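Local coordinates for ABC transporter periplasmic-binding protein YtfQ (Mycobacterium smegmatis, PDB 6HB0), which probably binds a carbohydrate outside the membrane, most likely L-arabinofuranose, as the solute-binding component of an ABC transporter, at residues A124-E129 with A162-T167; E129-G134 with F169-S174; G155-D160 with S184-F189; A213-M218 with A241-H246. All coordinates share one frame; numbering follows the deposited sequence.

Contact 1: residues A124-E129 with A162-T167; sequences ADFIEE and AIDRKT. With ZN (zinc ion), chain F; ZN (zinc ion), chain I.
R165 turns CG anti to its carbonyl carbon (chi1 -73°) and then runs extended to NE, which carries its guanidinium alongside E129; E129 has the same first torsion (chi1 -70°) and an equally extended chain, and the two side chains lie side by side, pointing the same way. The grip is side-on and falls on a single oxygen: E129 OE1 receives R165 NH2 at 2.8 Å, on the syn side of the carboxylate, and R165 NE at 2.9 Å from well above the carboxylate plane. Because both nitrogens converge on one atom, neither N-H points straight at it; the two planes are 53° apart. E129 OE2 turns to R34, in a salt bridge, and to the backbone N of C263, so this buried carboxylate is held at both oxygens. The F126 ring stands almost perpendicular to the guanidinium, its CD1 3.7 Å from R165 NH2. Nearer the surface, D164 packs its CB against F126 CB at 3.5 Å and against I127 CG1, while I127 CA makes a CH...O contact of 3.3 Å with D164 O. A water joins F126 N to D164 OD2, and the same oxygen binds a zinc ion at 2.1 Å, a site completed by D160 and three waters. D125 is the N-cap of helix 126-140, its OD1 accepting from E128 N, and E128 OE2 ligates a second zinc ion together with C263 and D292. Two helix N-terminal regions thus meet through a buried salt bridge beside R34, in the manner of the interdomain cleft of periplasmic sugar-binding proteins, where the sugar site is expected.

Contact 2: residues E129-G134 with F169-S174; sequences EGRRAG and FAEGIS
F169, G134 and R131 bury the most surface here, and the first two meet directly. The F169 ring, its CG anti to the backbone N (chi1 -172°), reaches from beside G130 onward to G134, where CD1 is 3.3 Å from G134 N and CE1 is 3.4 Å from G134 CA. A133 CB lies at the rim of that ring, in its plane. Beside the ring, the F169 backbone is equally near its neighbour: F169 CA makes a CH...O contact of 3.2 Å with G130 O. Glycines make such closeness possible, since a CB on G134 would collide with F169 O and G172 CA, and one on G172 with R131 O. At G134 and G172 the CA atoms come within 4.0 Å, and the short segments approach to 6.4 Å between axes while crossing at -33°. I173 CG2 fills in next to G134 O and lies over one face of the F169 ring, toward its rim. R131 works at the outer margin, where its extended chain crosses E171 at about a right angle. R131 CD touches E171 OE1 at 3.6 Å, but the ion pair is long, NH1 to OE1 being 4.0 Å with the oxygen well out of the guanidinium plane, so charge alone acts. Inward, F169 stacks on F212 and touches I181 of strand 179-186, A133 meets V240 of strand 238-242, and the paired helices 126-140 and 160-173 thereby cover the sheet that those strands belong to.

Contact 3: residues G155-D160 with S184-F189; sequences GTTGAD and SQTGDF. With ZN (zinc ion), chain I.
The ring of F189 lies flat against the backbone of G155, and this is the tight half of the contact. G155 CA sits over the ring centre, 3.4 Å from the centroid and 11° off its normal, a CH-pi contact at close range. A CB on G155 would run into F189 CZ, so glycine is what lets the ring come down on the main chain. T156 N lies over the same face, and A159 CB approaches the rim near the ring plane, 4.2 Å from F189 CE2. Hydroxyls take over toward the surface. T186 OG1, anti to its own backbone N (chi1 -175°), donates to G155 O at 2.9 Å from far above the carbonyl plane and accepts from D188 N, forming an ST turn. T156 OG1 donates to D188 OD1 at 3.0 Å, using the anti lone pair of the carboxylate. The outer margin is looser and wetter: T157 OG1 only brushes T186 CG2 at 3.9 Å, and one water takes the N-H of T157 while donating to D188 OD1 and, weakly, to T186 OG1. A type II turn from T156 to A159, with G158 at positive phi, leads into helix 160-173, whose D160 binds zinc. The contact thus lies where strand 148-154 runs into that helix and the edge strand 179-186 leaves the sheet, with W33 meeting the F189 ring and P161 and R165 of helix 160-173 also touching it.

Contact 4: residues A213-M218 with A241-H246; sequences AQNDDM and AVDATH
D216 and T245 meet tip to tip with their side chains crossing at about a right angle. T245 OG1 donates to D216 OD2 at 2.5 Å, shorter than usual, so the exact length is doubtful. The D216 chi1 of 67°, which sets CG between the backbone N and the carbonyl carbon, turns the carboxylate across to the threonine. D243 comes from another direction: its carboxylate plane stands 75° from that of D216, and OD2 lies 3.6 Å from D216 OD1, a like-charge approach that the zinc ion bound by D216 and D217 and the salt bridge of D243 OD1 with R34 would both be expected to ease. D243 OD2 rests on N215 CB at 3.2 Å. N215 itself is the N-cap of helix 216-228, accepting from M218 N through OD1, while its ND2 donates to F189 O. Deeper in, V242 N donates to A213 O, and A213 CB and A241 CB pack at 4.1 Å on the same side of the sheet. T245 OG1 caps the following helix at G248 N. Parallel strands 210-213 and 238-242, joined through helix 216-228, form a beta-alpha-beta unit of the Rossmann-like lobe of this family, with its loops gathered at the strands' C-terminal ends.

How the contacts relate
Contacts 1 and 2 follow the same helix pair, 126-140 with 160-173, and share E129, yet their chemistry differs: contact 1, at the helix starts, is charged, whereas contact 2 farther along is made of glycine backbone and an aromatic ring. Contacts 1, 2 and 4 are buried; contact 3 lies at the surface, with threonine hydroxyls and water. Contact 4 alone pairs strands of the sheet, next to which contact 3 sits at an edge strand. The side chain of Q214 and that of N215 tie contact 4 to contact 3, and R165 of contact 1 makes a weak hydrogen bond to the backbone O of Q214. One zinc ion, bound by D160 and D164, joins contacts 1 and 3.

Contact 1: residues A124-E129 with A162-T167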
loop_
_atom_site.group_PDB
_atom_site.type_symbol
_atom_site.label_atom_id
_atom_site.label_comp_id
_atom_site.label_asym_id
_atom_site.label_seq_id
_atom_site.Cartn_x
_atom_site.Cartn_y
_atom_site.Cartn_z
ATOM N N ALA A 124 -0.798 -4.995 2.352
ATOM C CA ALA A 124 0.418 -4.211 2.336
ATOM C C ALA A 124 0.901 -3.958 3.749
ATOM O O ALA A 124 0.109 -3.982 4.685
ATOM C CB ALA A 124 0.208 -2.891 1.626
ATOM N N ASP A 125 2.209 -3.746 3.870
ATOM C CA ASP A 125 2.862 -3.414 5.112
ATOM C C ASP A 125 3.359 -1.947 5.150
ATOM O O ASP A 125 4.430 -1.610 4.606
ATOM C CB ASP A 125 4.054 -4.327 5.244
ATOM C CG ASP A 125 4.692 -4.297 6.648
ATOM O OD1 ASP A 125 4.470 -3.348 7.431
ATOM O OD2 ASP A 125 5.451 -5.238 6.934
ATOM N N PHE A 126 2.623 -1.076 5.827
ATOM C CA PHE A 126 2.982 0.336 5.814
ATOM C C PHE A 126 4.210 0.663 6.662
ATOM O O PHE A 126 4.925 1.627 6.359
ATOM C CB PHE A 126 1.816 1.158 6.324
ATOM C CG PHE A 126 0.555 0.974 5.535
ATOM C CD1 PHE A 126 0.559 1.060 4.147
ATOM C CD2 PHE A 126 -0.649 0.707 6.183
ATOM C CE1 PHE A 126 -0.600 0.922 3.424
ATOM C CE2 PHE A 126 -1.809 0.527 5.464
ATOM C CZ PHE A 126 -1.782 0.665 4.092
ATOM N N ILE A 127 4.452 -0.103 7.719
ATOM C CA ILE A 127 5.655 0.089 8.532
ATOM C C ILE A 127 6.850 -0.183 7.640
ATOM O O ILE A 127 7.780 0.576 7.598
ATOM C CB ILE A 127 5.685 -0.834 9.768
ATOM C CG1 ILE A 127 4.557 -0.489 10.729
ATOM C CG2 ILE A 127 7.063 -0.768 10.437
ATOM C CD1 ILE A 127 4.455 -1.410 11.908
ATOM N N GLU A 128 6.790 -1.293 6.906
ATOM C CA GLU A 128 7.849 -1.658 5.979
ATOM C C GLU A 128 8.118 -0.547 4.964
ATOM O O GLU A 128 9.271 -0.265 4.661
ATOM C CB GLU A 128 7.494 -2.984 5.309
ATOM C CG GLU A 128 8.403 -3.432 4.188
ATOM C CD GLU A 128 7.602 -3.618 2.907
ATOM O OE1 GLU A 128 7.567 -2.669 2.073
ATOM O OE2 GLU A 128 6.910 -4.673 2.781
ATOM N N GLU A 129 7.090 0.105 4.429
ATOM C CA GLU A 129 7.292 1.245 3.536
ATOM C C GLU A 129 8.132 2.350 4.161
ATOM O O GLU A 129 9.095 2.818 3.564
ATOM C CB GLU A 129 5.964 1.879 3.042
ATOM C CG GLU A 129 5.195 0.970 2.058
ATOM C CD GLU A 129 3.847 1.563 1.626
ATOM O OE1 GLU A 129 3.152 2.162 2.509
ATOM O OE2 GLU A 129 3.490 1.413 0.404
ATOM N N ALA A 162 -0.329 6.474 7.959
ATOM C CA ALA A 162 0.453 7.596 8.504
ATOM C C ALA A 162 1.229 7.229 9.796
ATOM O O ALA A 162 2.423 7.503 9.909
ATOM C CB ALA A 162 -0.434 8.812 8.731
ATOM N N ILE A 163 0.559 6.572 10.734
ATOM C CA ILE A 163 1.136 6.123 11.979
ATOM C C ILE A 163 2.250 5.116 11.664
ATOM O O ILE A 163 3.374 5.193 12.200
ATOM C CB ILE A 163 0.076 5.446 12.883
ATOM C CG1 ILE A 163 -0.924 6.493 13.381
ATOM C CG2 ILE A 163 0.715 4.638 14.001
ATOM C CD1 ILE A 163 -2.029 5.961 14.267
ATOM N N ASP A 164 1.953 4.194 10.775
ATOM C CA ASP A 164 2.882 3.115 10.494
ATOM C C ASP A 164 4.088 3.558 9.674
ATOM O O ASP A 164 5.170 3.091 9.917
ATOM C CB ASP A 164 2.172 2.007 9.732
ATOM C CG ASP A 164 1.270 1.129 10.615
ATOM O OD1 ASP A 164 1.236 1.245 11.869
ATOM O OD2 ASP A 164 0.609 0.268 10.006
ATOM N N ARG A 165 3.898 4.435 8.681
ATOM C CA ARG A 165 5.001 4.936 7.944
ATOM C C ARG A 165 5.941 5.767 8.837
ATOM O O ARG A 165 7.160 5.741 8.635
ATOM C CB ARG A 165 4.533 5.731 6.766
ATOM C CG ARG A 165 3.965 4.852 5.671
ATOM C CD ARG A 165 3.371 5.669 4.538
ATOM N NE ARG A 165 2.666 4.752 3.641
ATOM C CZ ARG A 165 1.704 5.069 2.803
ATOM N NH1 ARG A 165 1.259 6.313 2.634
ATOM N NH2 ARG A 165 1.175 4.088 2.115
ATOM N N LYS A 166 5.378 6.471 9.803
ATOM C CA LYS A 166 6.196 7.242 10.751
ATOM C C LYS A 166 7.026 6.290 11.615
ATOM O O LYS A 166 8.209 6.469 11.778
ATOM C CB LYS A 166 5.351 8.156 11.617
ATOM C CG LYS A 166 6.125 8.956 12.645
ATOM C CD LYS A 166 5.227 10.061 13.237
ATOM C CE LYS A 166 6.009 10.859 14.272
ATOM N NZ LYS A 166 5.462 12.246 14.447
ATOM N N THR A 167 6.378 5.259 12.118
ATOM C CA THR A 167 7.047 4.243 12.929
ATOM C C THR A 167 8.152 3.604 12.132
ATOM O O THR A 167 9.284 3.521 12.589
ATOM C CB THR A 167 6.033 3.207 13.391
ATOM O OG1 THR A 167 5.114 3.874 14.256
ATOM C CG2 THR A 167 6.702 2.048 14.116
HETATM ZN ZN ZN F . 5.965 -4.817 1.053
HETATM ZN ZN ZN I . -1.090 -0.580 10.945
HETATM O O HOH W 1 1.268 -1.766 8.565
HETATM O O HOH W 2 -0.846 -0.030 13.071
HETATM O O HOH W 3 5.786 -6.827 1.187
HETATM O O HOH W 4 0.120 -2.175 12.001
HETATM O O HOH W 5 -1.510 -1.447 9.181
#

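Contact 2: residues E129-G134 with F169-S174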
loop_
_atom_site.group_PDB
_atom_site.type_symbol
_atom_site.label_atom_id
_atom_site.label_comp_id
_atom_site.label_asym_id
_atom_site.label_seq_id
_atom_site.Cartn_x
_atom_site.Cartn_y
_atom_site.Cartn_z
ATOM N N GLU A 129 7.090 0.105 4.429
ATOM C CA GLU A 129 7.292 1.245 3.536
ATOM C C GLU A 129 8.132 2.350 4.161
ATOM O O GLU A 129 9.095 2.818 3.564
ATOM C CB GLU A 129 5.964 1.879 3.042
ATOM C CG GLU A 129 5.195 0.970 2.058
ATOM C CD GLU A 129 3.847 1.563 1.626
ATOM O OE1 GLU A 129 3.152 2.162 2.509
ATOM O OE2 GLU A 129 3.490 1.413 0.404
ATOM N N GLY A 130 7.736 2.778 5.354
ATOM C CA GLY A 130 8.486 3.800 6.051
ATOM C C GLY A 130 9.889 3.327 6.318
ATOM O O GLY A 130 10.810 4.059 6.137
ATOM N N ARG A 131 10.041 2.092 6.746
ATOM C CA ARG A 131 11.357 1.581 7.053
ATOM C C ARG A 131 12.256 1.608 5.861
ATOM O O ARG A 131 13.452 1.938 5.977
ATOM C CB ARG A 131 11.282 0.152 7.586
ATOM C CG ARG A 131 12.633 -0.407 8.039
ATOM C CD ARG A 131 12.425 -1.592 8.914
ATOM N NE ARG A 131 13.676 -2.208 9.298
ATOM C CZ ARG A 131 13.761 -3.307 10.062
ATOM N NH1 ARG A 131 12.666 -3.925 10.535
ATOM N NH2 ARG A 131 14.958 -3.801 10.333
ATOM N N ARG A 132 11.744 1.207 4.709
ATOM C CA ARG A 132 12.599 1.207 3.489
ATOM C C ARG A 132 12.972 2.647 3.106
ATOM O O ARG A 132 14.082 2.903 2.614
ATOM C CB ARG A 132 11.899 0.445 2.346
ATOM C CG ARG A 132 11.722 -1.044 2.663
ATOM C CD ARG A 132 10.599 -1.716 1.891
ATOM N NE ARG A 132 10.808 -1.466 0.508
ATOM C CZ ARG A 132 9.870 -1.294 -0.422
ATOM N NH1 ARG A 132 8.560 -1.448 -0.217
ATOM N NH2 ARG A 132 10.298 -0.983 -1.629
ATOM N N ALA A 133 12.057 3.588 3.286
ATOM C CA ALA A 133 12.354 4.977 2.985
ATOM C C ALA A 133 13.511 5.451 3.909
ATOM O O ALA A 133 14.478 6.029 3.444
ATOM C CB ALA A 133 11.121 5.845 3.205
ATOM N N GLY A 134 13.388 5.147 5.201
ATOM C CA GLY A 134 14.408 5.512 6.197
ATOM C C GLY A 134 15.761 4.887 5.906
ATOM O O GLY A 134 16.809 5.558 5.966
ATOM N N PHE A 169 9.712 4.694 9.327
ATOM C CA PHE A 169 10.803 5.580 8.973
ATOM C C PHE A 169 11.804 5.759 10.147
ATOM O O PHE A 169 13.019 5.784 9.941
ATOM C CB PHE A 169 10.270 6.908 8.463
ATOM C CG PHE A 169 11.314 7.810 7.895
ATOM C CD1 PHE A 169 11.743 7.668 6.596
ATOM C CD2 PHE A 169 11.826 8.850 8.657
ATOM C CE1 PHE A 169 12.711 8.498 6.077
ATOM C CE2 PHE A 169 12.828 9.681 8.138
ATOM C CZ PHE A 169 13.241 9.516 6.840
ATOM N N ALA A 170 11.270 5.868 11.354
ATOM C CA ALA A 170 12.079 6.048 12.556
ATOM C C ALA A 170 12.988 4.831 12.759
ATOM O O ALA A 170 14.183 4.967 13.017
ATOM C CB ALA A 170 11.182 6.277 13.776
ATOM N N GLU A 171 12.432 3.641 12.570
ATOM C CA GLU A 171 13.214 2.425 12.541
ATOM C C GLU A 171 14.303 2.433 11.451
ATOM O O GLU A 171 15.417 2.033 11.706
ATOM C CB GLU A 171 12.340 1.202 12.302
ATOM C CG GLU A 171 11.261 0.905 13.328
ATOM C CD GLU A 171 10.343 -0.258 12.926
ATOM O OE1 GLU A 171 10.455 -0.839 11.791
ATOM O OE2 GLU A 171 9.515 -0.626 13.787
ATOM N N GLY A 172 13.976 2.876 10.247
ATOM C CA GLY A 172 14.933 2.828 9.155
ATOM C C GLY A 172 16.146 3.757 9.311
ATOM O O GLY A 172 17.207 3.462 8.791
ATOM N N ILE A 173 15.969 4.888 10.019
ATOM C CA ILE A 173 17.085 5.809 10.274
ATOM C C ILE A 173 17.768 5.561 11.637
ATOM O O ILE A 173 18.745 6.244 11.985
ATOM C CB ILE A 173 16.660 7.284 10.191
ATOM C CG1 ILE A 173 15.694 7.640 11.287
ATOM C CG2 ILE A 173 16.054 7.584 8.832
ATOM C CD1 ILE A 173 15.453 9.117 11.477
ATOM N N SER A 174 17.275 4.584 12.385
ATOM C CA SER A 174 17.675 4.396 13.802
ATOM C C SER A 174 19.121 3.965 14.029
ATOM O O SER A 174 19.587 4.067 15.145
ATOM C CB SER A 174 16.778 3.409 14.528
ATOM O OG SER A 174 16.973 2.101 14.022
#

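Contact 3: residues G155-D160 with S184-F189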
loop_
_atom_site.group_PDB
_atom_site.type_symbol
_atom_site.label_atom_id
_atom_site.label_comp_id
_atom_site.label_asym_id
_atom_site.label_seq_id
_atom_site.Cartn_x
_atom_site.Cartn_y
_atom_site.Cartn_z
ATOM N N GLY A 155 1.069 11.809 6.766
ATOM C CA GLY A 155 -0.293 11.634 6.347
ATOM C C GLY A 155 -1.286 12.121 7.425
ATOM O O GLY A 155 -0.921 12.604 8.491
ATOM N N THR A 156 -2.558 12.025 7.102
ATOM C CA THR A 156 -3.609 12.412 8.035
ATOM C C THR A 156 -3.426 11.873 9.409
ATOM O O THR A 156 -3.185 10.679 9.554
ATOM C CB THR A 156 -4.954 11.983 7.454
ATOM O OG1 THR A 156 -5.085 12.668 6.228
ATOM C CG2 THR A 156 -6.125 12.357 8.371
ATOM N N THR A 157 -3.545 12.740 10.420
ATOM C CA THR A 157 -3.335 12.328 11.800
ATOM C C THR A 157 -4.197 11.133 12.190
ATOM O O THR A 157 -5.409 11.102 11.969
ATOM C CB THR A 157 -3.657 13.475 12.766
ATOM O OG1 THR A 157 -2.876 14.608 12.425
ATOM C CG2 THR A 157 -3.317 13.076 14.177
ATOM N N GLY A 158 -3.585 10.107 12.724
ATOM C CA GLY A 158 -4.335 8.915 13.075
ATOM C C GLY A 158 -4.580 7.887 11.982
ATOM O O GLY A 158 -5.026 6.769 12.278
ATOM N N ALA A 159 -4.299 8.221 10.723
ATOM C CA ALA A 159 -4.545 7.244 9.643
ATOM C C ALA A 159 -3.553 6.112 9.773
ATOM O O ALA A 159 -2.393 6.347 10.118
ATOM C CB ALA A 159 -4.431 7.874 8.267
ATOM N N ASP A 160 -4.006 4.882 9.560
ATOM C CA ASP A 160 -3.175 3.726 9.806
ATOM C C ASP A 160 -1.837 3.820 9.053
ATOM O O ASP A 160 -0.797 3.643 9.655
ATOM C CB ASP A 160 -3.961 2.450 9.467
ATOM C CG ASP A 160 -3.110 1.225 9.540
ATOM O OD1 ASP A 160 -2.508 1.017 10.606
ATOM O OD2 ASP A 160 -3.036 0.478 8.550
ATOM N N SER A 184 8.260 17.538 11.741
ATOM C CA SER A 184 7.364 16.491 11.317
ATOM C C SER A 184 5.942 16.996 11.526
ATOM O O SER A 184 5.591 17.419 12.617
ATOM C CB SER A 184 7.613 15.236 12.091
ATOM O OG SER A 184 7.038 14.115 11.433
ATOM N N GLN A 185 5.161 17.063 10.452
ATOM C CA GLN A 185 3.839 17.649 10.538
ATOM C C GLN A 185 2.932 17.049 9.467
ATOM O O GLN A 185 3.398 16.735 8.387
ATOM C CB GLN A 185 3.967 19.159 10.368
ATOM C CG GLN A 185 2.672 19.919 10.461
ATOM C CD GLN A 185 2.876 21.412 10.570
ATOM O OE1 GLN A 185 3.902 21.867 11.066
ATOM N NE2 GLN A 185 1.903 22.183 10.087
ATOM N N THR A 186 1.642 16.907 9.776
ATOM C CA THR A 186 0.713 16.382 8.804
ATOM C C THR A 186 0.499 17.300 7.620
ATOM O O THR A 186 0.267 18.515 7.781
ATOM C CB THR A 186 -0.672 16.028 9.447
ATOM O OG1 THR A 186 -1.499 15.403 8.439
ATOM C CG2 THR A 186 -1.357 17.274 9.988
ATOM N N GLY A 187 0.559 16.725 6.417
ATOM C CA GLY A 187 0.064 17.380 5.191
ATOM C C GLY A 187 -1.205 16.689 4.636
ATOM O O GLY A 187 -1.603 16.935 3.478
ATOM N N ASP A 188 -1.806 15.803 5.428
ATOM C CA ASP A 188 -3.096 15.169 5.124
ATOM C C ASP A 188 -3.144 14.430 3.792
ATOM O O ASP A 188 -4.178 14.331 3.175
ATOM C CB ASP A 188 -4.187 16.261 5.148
ATOM C CG ASP A 188 -4.745 16.475 6.562
ATOM O OD1 ASP A 188 -5.050 15.452 7.225
ATOM O OD2 ASP A 188 -4.908 17.655 6.995
ATOM N N PHE A 189 -1.990 13.935 3.336
ATOM C CA PHE A 189 -1.902 13.197 2.097
ATOM C C PHE A 189 -2.288 13.972 0.844
ATOM O O PHE A 189 -2.513 13.355 -0.196
ATOM C CB PHE A 189 -2.744 11.896 2.180
ATOM C CG PHE A 189 -2.153 10.813 3.054
ATOM C CD1 PHE A 189 -0.811 10.463 2.950
ATOM C CD2 PHE A 189 -2.958 10.122 3.971
ATOM C CE1 PHE A 189 -0.290 9.447 3.725
ATOM C CE2 PHE A 189 -2.425 9.112 4.759
ATOM C CZ PHE A 189 -1.094 8.747 4.601
HETATM ZN ZN ZN I . -1.090 -0.580 10.945
HETATM O O HOH W 6 -4.537 15.590 9.830
HETATM O O HOH W 5 -1.510 -1.447 9.181
HETATM O O HOH W 2 -0.846 -0.030 13.071
HETATM O O HOH W 4 0.120 -2.175 12.001
#

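Contact 4: residues A213-M218 with A241-H246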
loop_
_atom_site.group_PDB
_atom_site.type_symbol
_atom_site.label_atom_id
_atom_site.label_comp_id
_atom_site.label_asym_id
_atom_site.label_seq_id
_atom_site.Cartn_x
_atom_site.Cartn_y
_atom_site.Cartn_z
ATOM N N ALA A 213 8.301 12.244 2.411
ATOM C CA ALA A 213 6.873 12.482 2.132
ATOM C C ALA A 213 6.164 11.143 2.198
ATOM O O ALA A 213 6.489 10.227 1.452
ATOM C CB ALA A 213 6.722 13.063 0.766
ATOM N N GLN A 214 5.214 11.021 3.101
ATOM C CA GLN A 214 4.531 9.760 3.295
ATOM C C GLN A 214 3.562 9.407 2.164
ATOM O O GLN A 214 3.008 8.325 2.206
ATOM C CB GLN A 214 3.763 9.752 4.614
ATOM C CG GLN A 214 4.633 9.676 5.802
ATOM C CD GLN A 214 3.828 9.597 7.069
ATOM O OE1 GLN A 214 2.596 9.547 7.027
ATOM N NE2 GLN A 214 4.522 9.605 8.223
ATOM N N ASN A 215 3.348 10.284 1.190
ATOM C CA ASN A 215 2.759 9.886 -0.087
ATOM C C ASN A 215 3.253 10.778 -1.214
ATOM O O ASN A 215 3.931 11.787 -0.979
ATOM C CB ASN A 215 1.207 9.772 -0.051
ATOM C CG ASN A 215 0.502 11.087 -0.228
ATOM O OD1 ASN A 215 1.065 12.162 0.043
ATOM N ND2 ASN A 215 -0.761 11.017 -0.671
ATOM N N ASP A 216 2.904 10.404 -2.451
ATOM C CA ASP A 216 3.368 11.107 -3.628
ATOM C C ASP A 216 2.829 12.532 -3.672
ATOM O O ASP A 216 3.566 13.439 -3.979
ATOM C CB ASP A 216 3.033 10.353 -4.949
ATOM C CG ASP A 216 1.516 10.270 -5.258
ATOM O OD1 ASP A 216 0.699 10.199 -4.302
ATOM O OD2 ASP A 216 1.144 10.236 -6.459
ATOM N N ASP A 217 1.558 12.730 -3.364
ATOM C CA ASP A 217 0.975 14.078 -3.472
ATOM C C ASP A 217 1.664 15.113 -2.588
ATOM O O ASP A 217 1.966 16.189 -3.036
ATOM C CB ASP A 217 -0.515 14.058 -3.197
ATOM C CG ASP A 217 -1.289 13.240 -4.234
ATOM O OD1 ASP A 217 -0.982 13.331 -5.462
ATOM O OD2 ASP A 217 -2.182 12.519 -3.789
ATOM N N MET A 218 1.910 14.766 -1.347
ATOM C CA MET A 218 2.604 15.650 -0.429
ATOM C C MET A 218 4.022 15.926 -0.921
ATOM O O MET A 218 4.477 17.067 -0.879
ATOM C CB MET A 218 2.636 15.054 0.981
ATOM C CG MET A 218 1.279 15.033 1.602
ATOM S SD MET A 218 1.308 14.646 3.366
ATOM C CE MET A 218 2.077 12.995 3.396
ATOM N N ALA A 241 9.899 9.451 -1.133
ATOM C CA ALA A 241 8.422 9.370 -0.995
ATOM C C ALA A 241 7.902 7.976 -1.070
ATOM O O ALA A 241 8.561 7.085 -1.564
ATOM C CB ALA A 241 7.745 10.249 -2.002
ATOM N N VAL A 242 6.700 7.772 -0.557
ATOM C CA VAL A 242 5.970 6.543 -0.751
ATOM C C VAL A 242 4.949 6.717 -1.863
ATOM O O VAL A 242 4.343 7.762 -1.981
ATOM C CB VAL A 242 5.278 6.148 0.551
ATOM C CG1 VAL A 242 4.571 4.814 0.393
ATOM C CG2 VAL A 242 6.292 6.101 1.702
ATOM N N ASP A 243 4.758 5.659 -2.659
ATOM C CA ASP A 243 3.721 5.516 -3.727
ATOM C C ASP A 243 4.366 5.685 -5.120
ATOM O O ASP A 243 4.758 6.776 -5.533
ATOM C CB ASP A 243 2.545 6.488 -3.649
ATOM C CG ASP A 243 1.677 6.346 -2.421
ATOM O OD1 ASP A 243 1.591 5.286 -1.787
ATOM O OD2 ASP A 243 1.033 7.355 -2.128
ATOM N N ALA A 244 4.447 4.596 -5.856
ATOM C CA ALA A 244 5.039 4.634 -7.168
ATOM C C ALA A 244 3.949 4.936 -8.191
ATOM O O ALA A 244 3.597 4.096 -9.005
ATOM C CB ALA A 244 5.705 3.315 -7.435
ATOM N N THR A 245 3.376 6.123 -8.099
ATOM C CA THR A 245 2.337 6.530 -9.005
ATOM C C THR A 245 2.984 7.183 -10.236
ATOM O O THR A 245 4.178 7.532 -10.268
ATOM C CB THR A 245 1.453 7.596 -8.353
ATOM O OG1 THR A 245 2.248 8.760 -8.078
ATOM C CG2 THR A 245 0.814 7.089 -7.089
ATOM N N HIS A 246 2.179 7.390 -11.248
ATOM C CA HIS A 246 2.665 8.031 -12.466
ATOM C C HIS A 246 3.368 9.399 -12.169
ATOM O O HIS A 246 4.491 9.646 -12.638
ATOM C CB HIS A 246 1.518 8.229 -13.484
ATOM C CG HIS A 246 1.996 8.283 -14.907
ATOM N ND1 HIS A 246 1.800 7.242 -15.795
ATOM C CD2 HIS A 246 2.697 9.228 -15.578
ATOM C CE1 HIS A 246 2.393 7.540 -16.945
ATOM N NE2 HIS A 246 2.933 8.739 -16.845
#